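Local coordinates for De novo designed switch protein caging a hemagglutinin binder (sCageHA267_1S) (Synthetic construct, PDB 7CBC) that probably serves as a designed biosensor switch, holding a hemagglutinin-binding domain caged in a helical bundle until it is released, at residues A[28-33]-A[222-227]. Sequence-based numbering, arbitrary orientation.
Sequences EAMARL and LRALAQ
Selenomethionine M30 reaches from helix 3-46 to A224 and L225 of helix 195-239, a worked example of how one long, unbranched side chain can join two helices inside a designed six-helix bundle. The contact is van der Waals packing, with no hydrogen bond between the segments, and all three residues that touch are buried. Nearest CA atoms, those of M30 and L225, lie 7.6 Å apart.

M30 does the reaching. Its first two torsions are extended (chi1 -179°, chi2 -164°), which carries the selenium straight across to the other helix; the bend at chi3 (79°) then turns the terminal methyl aside. Selenium settles against the backbone of L225, 3.7 Å from L225 N to M30 SE, and also meets the base of that side chain, with M30 SE 4.0 Å from L225 CB. The L225 side chain also packs on F122 and L129 of helix 99-142, while A224 also touches I262 of helix 245-268, so helices 99-142 and 245-268 also pack against the two residues that M30 meets.

The charged pair of segment 28-33 lies away from this contact: R32 NH1 binds E28 OE2 at 2.7 Å in a nearly straight salt bridge one turn apart; the carboxylate oxygen lies in the guanidinium plane, whereas the donor stands above the carboxylate plane.

The closest approach between the segments joins two methyl carbons, M30 CE and A224 CB, at 3.6 Å.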
ATOM      1  N   GLU A  28       8.729  -1.793  -1.285  1.00 26.97           N
ATOM      2  CA  GLU A  28      10.058  -2.075  -1.811  1.00 28.07           C
ATOM      3  C   GLU A  28      10.496  -0.985  -2.786  1.00 31.78           C
ATOM      4  O   GLU A  28      11.585  -0.422  -2.652  1.00 29.99           O
ATOM      5  CB  GLU A  28      10.075  -3.443  -2.490  1.00 27.98           C
ATOM      6  CG  GLU A  28      11.473  -4.008  -2.760  1.00 33.46           C
ATOM      7  CD  GLU A  28      12.103  -3.502  -4.069  1.00 37.53           C
ATOM      8  OE1 GLU A  28      11.357  -3.067  -4.979  1.00 30.35           O
ATOM      9  OE2 GLU A  28      13.354  -3.540  -4.181  1.00 39.91           O
ATOM     10  N   ALA A  29       9.647  -0.676  -3.771  1.00 26.98           N
ATOM     11  CA  ALA A  29       9.977   0.336  -4.762  1.00 30.36           C
ATOM     12  C   ALA A  29      10.221   1.688  -4.121  1.00 31.86           C
ATOM     13  O   ALA A  29      11.064   2.456  -4.596  1.00 30.23           O
ATOM     14  CB  ALA A  29       8.856   0.442  -5.790  1.00 28.40           C
HETATM   15  N   MSE A  30       9.488   2.003  -3.057  1.00 28.50           N
HETATM   16  CA  MSE A  30       9.675   3.251  -2.336  1.00 34.41           C
HETATM   17  C   MSE A  30      11.002   3.212  -1.583  1.00 30.91           C
HETATM   18  O   MSE A  30      11.690   4.226  -1.464  1.00 32.89           O
HETATM   19  CB  MSE A  30       8.496   3.505  -1.372  1.00 30.37           C
HETATM   20  CG  MSE A  30       8.608   4.818  -0.586  1.00 37.26           C
HETATM   21 SE   MSE A  30       7.407   4.870   0.964  1.00 52.55          SE
HETATM   22  CE  MSE A  30       8.453   3.768   2.191  1.00 39.02           C
ATOM     23  N   ALA A  31      11.375   2.023  -1.097  1.00 29.42           N
ATOM     24  CA  ALA A  31      12.697   1.874  -0.495  1.00 32.49           C
ATOM     25  C   ALA A  31      13.795   2.093  -1.528  1.00 35.04           C
ATOM     26  O   ALA A  31      14.792   2.774  -1.248  1.00 34.82           O
ATOM     27  CB  ALA A  31      12.839   0.501   0.154  1.00 34.37           C
ATOM     28  N   ARG A  32      13.621   1.551  -2.737  1.00 31.69           N
ATOM     29  CA  ARG A  32      14.623   1.756  -3.778  1.00 32.61           C
ATOM     30  C   ARG A  32      14.721   3.224  -4.165  1.00 34.57           C
ATOM     31  O   ARG A  32      15.827   3.766  -4.266  1.00 29.67           O
ATOM     32  CB  ARG A  32      14.320   0.910  -5.013  1.00 31.60           C
ATOM     33  CG  ARG A  32      14.110  -0.575  -4.746  1.00 34.08           C
ATOM     34  CD  ARG A  32      15.402  -1.330  -4.501  1.00 38.37           C
ATOM     35  NE  ARG A  32      15.985  -1.011  -3.205  1.00 35.40           N
ATOM     36  CZ  ARG A  32      15.623  -1.565  -2.054  1.00 40.26           C
ATOM     37  NH1 ARG A  32      14.665  -2.495  -2.014  1.00 40.71           N
ATOM     38  NH2 ARG A  32      16.224  -1.186  -0.935  1.00 38.70           N
ATOM     39  N   LEU A  33      13.577   3.885  -4.392  1.00 31.01           N
ATOM     40  CA  LEU A  33      13.598   5.307  -4.752  1.00 33.23           C
ATOM     41  C   LEU A  33      14.331   6.136  -3.705  1.00 35.12           C
ATOM     42  O   LEU A  33      15.147   7.009  -4.036  1.00 30.90           O
ATOM     43  CB  LEU A  33      12.176   5.836  -4.920  1.00 28.58           C
ATOM     44  CG  LEU A  33      11.369   5.417  -6.142  1.00 31.97           C
ATOM     45  CD1 LEU A  33       9.936   5.922  -6.014  1.00 27.86           C
ATOM     46  CD2 LEU A  33      12.011   5.927  -7.423  1.00 31.51           C
ATOM     47  N   LEU A 222       1.394   5.424   2.965  1.00 28.34           N
ATOM     48  CA  LEU A 222       1.402   6.879   2.861  1.00 30.11           C
ATOM     49  C   LEU A 222       2.118   7.517   4.046  1.00 33.20           C
ATOM     50  O   LEU A 222       2.833   8.514   3.881  1.00 24.43           O
ATOM     51  CB  LEU A 222      -0.020   7.421   2.750  1.00 29.88           C
ATOM     52  CG  LEU A 222      -0.008   8.948   2.646  1.00 31.84           C
ATOM     53  CD1 LEU A 222       0.880   9.374   1.505  1.00 31.24           C
ATOM     54  CD2 LEU A 222      -1.385   9.505   2.447  1.00 37.71           C
ATOM     55  N   ARG A 223       1.938   6.968   5.249  1.00 30.83           N
ATOM     56  CA  ARG A 223       2.661   7.511   6.396  1.00 33.29           C
ATOM     57  C   ARG A 223       4.163   7.371   6.215  1.00 31.65           C
ATOM     58  O   ARG A 223       4.920   8.287   6.546  1.00 29.74           O
ATOM     59  CB  ARG A 223       2.209   6.829   7.683  1.00 30.64           C
ATOM     60  CG  ARG A 223       0.830   7.280   8.121  1.00 38.76           C
ATOM     61  CD  ARG A 223       0.523   6.871   9.552  1.00 40.54           C
ATOM     62  NE  ARG A 223       0.410   5.427   9.676  1.00 44.27           N
ATOM     63  CZ  ARG A 223      -0.742   4.764   9.659  1.00 41.28           C
ATOM     64  NH1 ARG A 223      -1.888   5.417   9.523  1.00 44.17           N
ATOM     65  NH2 ARG A 223      -0.742   3.444   9.770  1.00 37.51           N
ATOM     66  N   ALA A 224       4.615   6.230   5.695  1.00 31.46           N
ATOM     67  CA  ALA A 224       6.037   6.058   5.436  1.00 29.48           C
ATOM     68  C   ALA A 224       6.522   7.023   4.366  1.00 33.19           C
ATOM     69  O   ALA A 224       7.626   7.578   4.475  1.00 32.72           O
ATOM     70  CB  ALA A 224       6.321   4.618   5.021  1.00 36.91           C
ATOM     71  N   LEU A 225       5.725   7.225   3.313  1.00 28.77           N
ATOM     72  CA  LEU A 225       6.122   8.163   2.267  1.00 26.47           C
ATOM     73  C   LEU A 225       6.273   9.574   2.824  1.00 32.64           C
ATOM     74  O   LEU A 225       7.269  10.260   2.542  1.00 30.59           O
ATOM     75  CB  LEU A 225       5.105   8.137   1.126  1.00 29.00           C
ATOM     76  CG  LEU A 225       5.349   9.046  -0.084  1.00 25.52           C
ATOM     77  CD1 LEU A 225       6.713   8.747  -0.722  1.00 30.45           C
ATOM     78  CD2 LEU A 225       4.205   8.966  -1.132  1.00 22.68           C
ATOM     79  N   ALA A 226       5.305  10.019   3.636  1.00 29.40           N
ATOM     80  CA  ALA A 226       5.377  11.355   4.228  1.00 24.01           C
ATOM     81  C   ALA A 226       6.582  11.496   5.154  1.00 34.24           C
ATOM     82  O   ALA A 226       7.336  12.477   5.062  1.00 32.84           O
ATOM     83  CB  ALA A 226       4.086  11.678   4.969  1.00 31.02           C
ATOM     84  N   GLN A 227       6.791  10.528   6.049  1.00 31.75           N
ATOM     85  CA  GLN A 227       7.958  10.595   6.930  1.00 34.05           C
ATOM     86  C   GLN A 227       9.265  10.584   6.140  1.00 36.46           C
ATOM     87  O   GLN A 227      10.219  11.297   6.492  1.00 33.58           O
ATOM     88  CB  GLN A 227       7.927   9.448   7.929  1.00 31.89           C
ATOM     89  CG  GLN A 227       6.994   9.700   9.091  1.00 36.34           C
ATOM     90  CD  GLN A 227       6.839   8.472   9.963  1.00 43.64           C
ATOM     91  OE1 GLN A 227       6.555   7.381   9.467  1.00 43.67           O
ATOM     92  NE2 GLN A 227       7.035   8.636  11.269  1.00 54.50           N
TER